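Local coordinates for light harvesting complex 1 Protein W (Rhodopseudomonas palustris, PDB 6Z5S), which probably interrupts the light-harvesting 1 ring around the reaction centre, providing a gap for quinone and quinol exchange, at residues S25-E28 against G29-C33; L82-G85 against P86-W90. All blocks are in the same frame, centred on the assembly; numbering follows the deposited sequence.

Interaction 1: S25-E28 against G29-C33. With CRT (spirilloxanthin), chain B.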
# COMPACT_ATOMS: atom_id res chain seq x y z
N SER A 25 -10.53 30.78 46.94
CA SER A 25 -11.76 30.51 47.67
C SER A 25 -12.39 29.17 47.32
O SER A 25 -13.46 28.85 47.86
CB SER A 25 -12.77 31.62 47.41
OG SER A 25 -14.08 31.20 47.73
N ALA A 26 -11.77 28.37 46.44
CA ALA A 26 -12.28 27.04 46.14
C ALA A 26 -12.23 26.19 47.40
O ALA A 26 -11.15 25.78 47.83
CB ALA A 26 -11.48 26.39 45.02
N PRO A 27 -13.38 25.88 48.00
CA PRO A 27 -13.38 25.32 49.36
C PRO A 27 -12.62 24.01 49.50
O PRO A 27 -11.68 23.92 50.29
CB PRO A 27 -14.87 25.14 49.66
CG PRO A 27 -15.58 26.03 48.71
CD PRO A 27 -14.74 26.04 47.48
N GLU A 28 -13.01 23.00 48.74
CA GLU A 28 -12.47 21.66 48.90
C GLU A 28 -11.66 21.27 47.67
O GLU A 28 -11.52 22.04 46.72
CB GLU A 28 -13.59 20.65 49.15
CG GLU A 28 -14.48 20.37 47.94
CD GLU A 28 -15.63 21.36 47.80
OE1 GLU A 28 -15.47 22.52 48.22
OE2 GLU A 28 -16.69 20.98 47.26
N GLY A 29 -11.11 20.07 47.71
CA GLY A 29 -10.48 19.50 46.55
C GLY A 29 -11.49 18.97 45.57
O GLY A 29 -12.67 18.80 45.88
N LYS A 30 -11.03 18.71 44.35
CA LYS A 30 -11.86 18.25 43.25
C LYS A 30 -12.95 19.25 42.89
O LYS A 30 -13.84 18.95 42.09
CB LYS A 30 -12.44 16.86 43.53
CG LYS A 30 -13.07 16.17 42.34
CD LYS A 30 -12.21 16.28 41.10
CE LYS A 30 -11.01 15.36 41.17
NZ LYS A 30 -10.29 15.34 39.87
N LEU A 31 -12.92 20.45 43.48
CA LEU A 31 -13.76 21.54 43.02
C LEU A 31 -13.09 22.34 41.92
O LEU A 31 -13.73 23.23 41.34
CB LEU A 31 -14.17 22.42 44.20
CG LEU A 31 -15.32 23.41 44.03
CD1 LEU A 31 -16.14 23.49 45.30
CD2 LEU A 31 -14.81 24.79 43.70
N TYR A 32 -11.84 22.03 41.58
CA TYR A 32 -11.27 22.53 40.33
C TYR A 32 -12.03 21.98 39.13
O TYR A 32 -12.38 22.73 38.21
CB TYR A 32 -9.79 22.18 40.24
CG TYR A 32 -9.50 20.79 39.73
CD1 TYR A 32 -9.66 19.68 40.55
CD2 TYR A 32 -9.08 20.58 38.43
CE1 TYR A 32 -9.41 18.41 40.09
CE2 TYR A 32 -8.83 19.30 37.96
CZ TYR A 32 -8.99 18.22 38.80
OH TYR A 32 -8.74 16.95 38.33
N CYS A 33 -12.33 20.68 39.14
CA CYS A 33 -13.15 20.02 38.14
C CYS A 33 -14.58 20.49 38.18
O CYS A 33 -15.40 20.04 37.37
CB CYS A 33 -13.08 18.50 38.35
SG CYS A 33 -13.92 17.47 37.14
C1M CRT B . -16.56 16.89 46.35
O1 CRT B . -17.42 18.00 46.59
C1 CRT B . -18.84 17.76 46.64
C2 CRT B . -19.23 17.15 45.31
C3 CRT B . -19.12 16.81 47.79
C4 CRT B . -19.58 19.09 46.86
C5 CRT B . -19.46 20.09 45.76
C6 CRT B . -20.46 20.48 44.98
C7 CRT B . -20.40 21.37 43.89
C8 CRT B . -19.18 22.19 43.70
C9 CRT B . -21.43 21.47 42.94
C10 CRT B . -21.50 22.25 41.80
C11 CRT B . -22.51 22.16 40.87
C12 CRT B . -22.75 22.95 39.74
C13 CRT B . -21.85 24.08 39.47
C14 CRT B . -23.81 22.72 38.86
C15 CRT B . -24.22 23.45 37.77
C16 CRT B . -25.30 23.10 36.99
C17 CRT B . -25.80 23.70 35.83
C18 CRT B . -25.28 25.01 35.40
C19 CRT B . -26.76 23.06 35.04
C20 CRT B . -27.23 23.39 33.79
C21 CRT B . -28.02 22.62 32.95
C22 CRT B . -28.46 22.86 31.67
C23 CRT B . -29.10 21.99 30.79
C24 CRT B . -29.48 20.64 31.26
C25 CRT B . -29.37 22.35 29.47
C26 CRT B . -29.88 21.59 28.44
C27 CRT B . -29.98 22.09 27.17
C28 CRT B . -30.44 21.50 25.99
C29 CRT B . -31.02 20.14 26.03
C30 CRT B . -30.34 22.17 24.77
C31 CRT B . -30.66 21.78 23.49
C32 CRT B . -30.47 22.68 22.47
C33 CRT B . -30.66 22.56 21.10
C34 CRT B . -31.04 21.25 20.53
C35 CRT B . -30.49 23.65 20.25
C36 CRT B . -30.53 23.69 18.92
C37 CRT B . -30.25 24.93 18.14
C38 CRT B . -29.01 24.88 17.24
C39 CRT B . -28.80 26.22 16.55
C40 CRT B . -27.79 24.49 18.06
O2 CRT B . -29.21 23.86 16.26
C2M CRT B . -28.21 23.66 15.29

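Interaction 2: L82-G85 against P86-W90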
# COMPACT_ATOMS: atom_id res chain seq x y z
N LEU A 82 -11.64 34.06 27.47
CA LEU A 82 -12.11 32.68 27.57
C LEU A 82 -10.96 31.72 27.82
O LEU A 82 -11.17 30.63 28.38
CB LEU A 82 -12.86 32.30 26.30
CG LEU A 82 -14.00 31.30 26.42
CD1 LEU A 82 -15.08 31.85 27.33
CD2 LEU A 82 -14.57 31.00 25.05
N PHE A 83 -9.75 32.08 27.41
CA PHE A 83 -8.55 31.28 27.64
C PHE A 83 -7.76 31.73 28.86
O PHE A 83 -7.23 30.89 29.59
CB PHE A 83 -7.64 31.33 26.42
CG PHE A 83 -8.04 30.38 25.33
CD1 PHE A 83 -7.59 29.07 25.34
CD2 PHE A 83 -8.86 30.80 24.30
CE1 PHE A 83 -7.96 28.20 24.33
CE2 PHE A 83 -9.23 29.93 23.29
CZ PHE A 83 -8.78 28.62 23.31
N VAL A 84 -7.67 33.04 29.11
CA VAL A 84 -6.85 33.52 30.22
C VAL A 84 -7.50 33.22 31.56
O VAL A 84 -6.80 33.19 32.58
CB VAL A 84 -6.58 35.03 30.10
CG1 VAL A 84 -7.75 35.84 30.62
CG2 VAL A 84 -5.31 35.40 30.84
N GLY A 85 -8.80 32.99 31.60
CA GLY A 85 -9.46 32.59 32.82
C GLY A 85 -8.89 31.30 33.40
O GLY A 85 -8.34 31.28 34.50
N PRO A 86 -9.02 30.20 32.65
CA PRO A 86 -8.59 28.90 33.20
C PRO A 86 -7.11 28.83 33.55
O PRO A 86 -6.76 28.19 34.54
CB PRO A 86 -8.96 27.92 32.08
CG PRO A 86 -10.05 28.59 31.34
CD PRO A 86 -9.73 30.04 31.37
N VAL A 87 -6.23 29.45 32.76
CA VAL A 87 -4.81 29.32 33.06
C VAL A 87 -4.45 30.10 34.32
O VAL A 87 -3.59 29.67 35.09
CB VAL A 87 -3.95 29.74 31.85
CG1 VAL A 87 -4.48 29.08 30.59
CG2 VAL A 87 -3.91 31.24 31.70
N VAL A 88 -5.10 31.24 34.55
CA VAL A 88 -4.87 31.95 35.80
C VAL A 88 -5.44 31.16 36.97
O VAL A 88 -4.84 31.09 38.04
CB VAL A 88 -5.45 33.37 35.73
CG1 VAL A 88 -5.48 33.99 37.11
CG2 VAL A 88 -4.64 34.23 34.79
N PHE A 89 -6.61 30.54 36.77
CA PHE A 89 -7.18 29.74 37.85
C PHE A 89 -6.30 28.54 38.18
O PHE A 89 -6.22 28.13 39.34
CB PHE A 89 -8.58 29.26 37.49
CG PHE A 89 -9.03 28.09 38.31
CD1 PHE A 89 -9.50 28.28 39.59
CD2 PHE A 89 -8.94 26.80 37.82
CE1 PHE A 89 -9.90 27.21 40.35
CE2 PHE A 89 -9.33 25.73 38.59
CZ PHE A 89 -9.81 25.94 39.85
N TRP A 90 -5.64 27.97 37.17
CA TRP A 90 -4.85 26.75 37.36
C TRP A 90 -3.86 26.87 38.51
O TRP A 90 -3.42 25.85 39.06
CB TRP A 90 -4.10 26.42 36.07
CG TRP A 90 -3.47 25.07 36.08
CD1 TRP A 90 -2.20 24.77 35.68
CD2 TRP A 90 -4.06 23.83 36.49
NE1 TRP A 90 -1.97 23.43 35.82
CE2 TRP A 90 -3.10 22.83 36.32
CE3 TRP A 90 -5.32 23.48 36.99
CZ2 TRP A 90 -3.34 21.49 36.63
CZ3 TRP A 90 -5.57 22.16 37.30
CH2 TRP A 90 -4.58 21.18 37.12

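Interaction 1: S25-E28 against G29-C33
Leu-31 turns its forked end back onto Ala-26, Pro-27 and Glu-28, and the two methyls divide the apolar contact between them. CD2 lies 3.9 Å from Ala-26 CB, while CD1 comes to 3.6 Å from Pro-27 CD, the ring carbon next to the proline nitrogen. Leu-31 CG stands opposite its backbone nitrogen (chi1 -165°), which aims the fork at the earlier residues.

The second group of contacts sets a carboxylate against a methyl. Glu-28 bends back on itself: CG sits between the backbone nitrogen and the carbonyl carbon (chi1 71°), and a further turn at chi2 brings the carboxylate to Leu-31, whose side chain it crosses at about a right angle. Both oxygens approach the same methyl, Glu-28 OE1 being 3.1 Å from Leu-31 CD1.

These residues belong to the irregular loop joining helix 10-24 to helix 37-57. Lys-30 takes a left-handed backbone conformation (phi 60°), a geometry suited to reversing the chain, and the chain folds back so that Leu-31 packs against Ala-26, Pro-27 and Glu-28.

Ligand contacts come from the same two side chains. Glu-28 OE2 is 3.1 Å from the methoxy oxygen O1 of spirilloxanthin. Leu-31 CD1 packs 3.7 Å from the carotenoid methyl C8. Gln-34 and Ala-35 complete this pocket.

A polar link lies beyond the turn: Lys-30 NZ donates to Tyr-32 OH at 2.7 Å, both side chains leading away from residues 25-28. Ala-26 and Tyr-32 also touch Phe-92.

Interaction 2: L82-G85 against P86-W90
Phe-89 N donates to Gly-85 O across 2.9 Å with an N-H...O angle of 160°. The neighbouring bond, Val-88 N to Val-84 O, is longer at 3.3 Å. Trp-90 N to Pro-86 O continues the i to i+4 series. Gly-85 O is also weakly hydrogen-bonded to Ser-40 OG of helix 37-57.

One turn earlier the pattern breaks. Pro-86 has no N-H to offer Leu-82 O, and its ring carbon CD takes the place of the amide hydrogen, 3.4 Å from that oxygen and 3.2 Å from Phe-83 O. This is a proline kink inside helix 67-89, within a span predicted to cross the membrane; helical bonding resumes at Val-88. Glycine at 85 puts no side chain beside the proline ring.

Around this backbone the valines pack along the helix. Val-84 and Val-88 lie side by side and point the same way, their CG2 methyls 4.2 Å apart, and they continue onto Phe-12 and Ala-19 of helix 10-24. Val-87 leans over the peptide oxygens of the turn before: CG1, opposite its carbonyl carbon, reaches 3.4 Å from Phe-83 O, and CG2 lies 3.6 Å from Val-84 O. Phe-89 swings its ring away from residues 82-85 to Leu-22 and Ala-23, whereas Leu-82 faces Met-41, Pro-45 and the bacteriochlorophyll a.

Overall arrangement
Interaction 1 precedes interaction 2 in sequence, and their centres lie 15 Å apart on the same side of the chain's centre. They meet through Tyr-32: its CA lies 3.7 Å from Phe-89 CZ, and its ring atom CD2 is 4.0 Å from Trp-90 CZ3. The loop between helices 10-24 and 37-57 thus packs on the C-terminal part of helix 67-89 around Phe-89 and on Trp-90, with Phe-92 touching Ala-26, Tyr-32 and Phe-89. Their pigments differ. Glu-28 and Leu-31 of interaction 1 contribute to the spirilloxanthin pocket, and the Leu-31 side chain stays about 12 Å from a bacteriochlorophyll a, whereas the side chain of Leu-82 is about 4 Å from one.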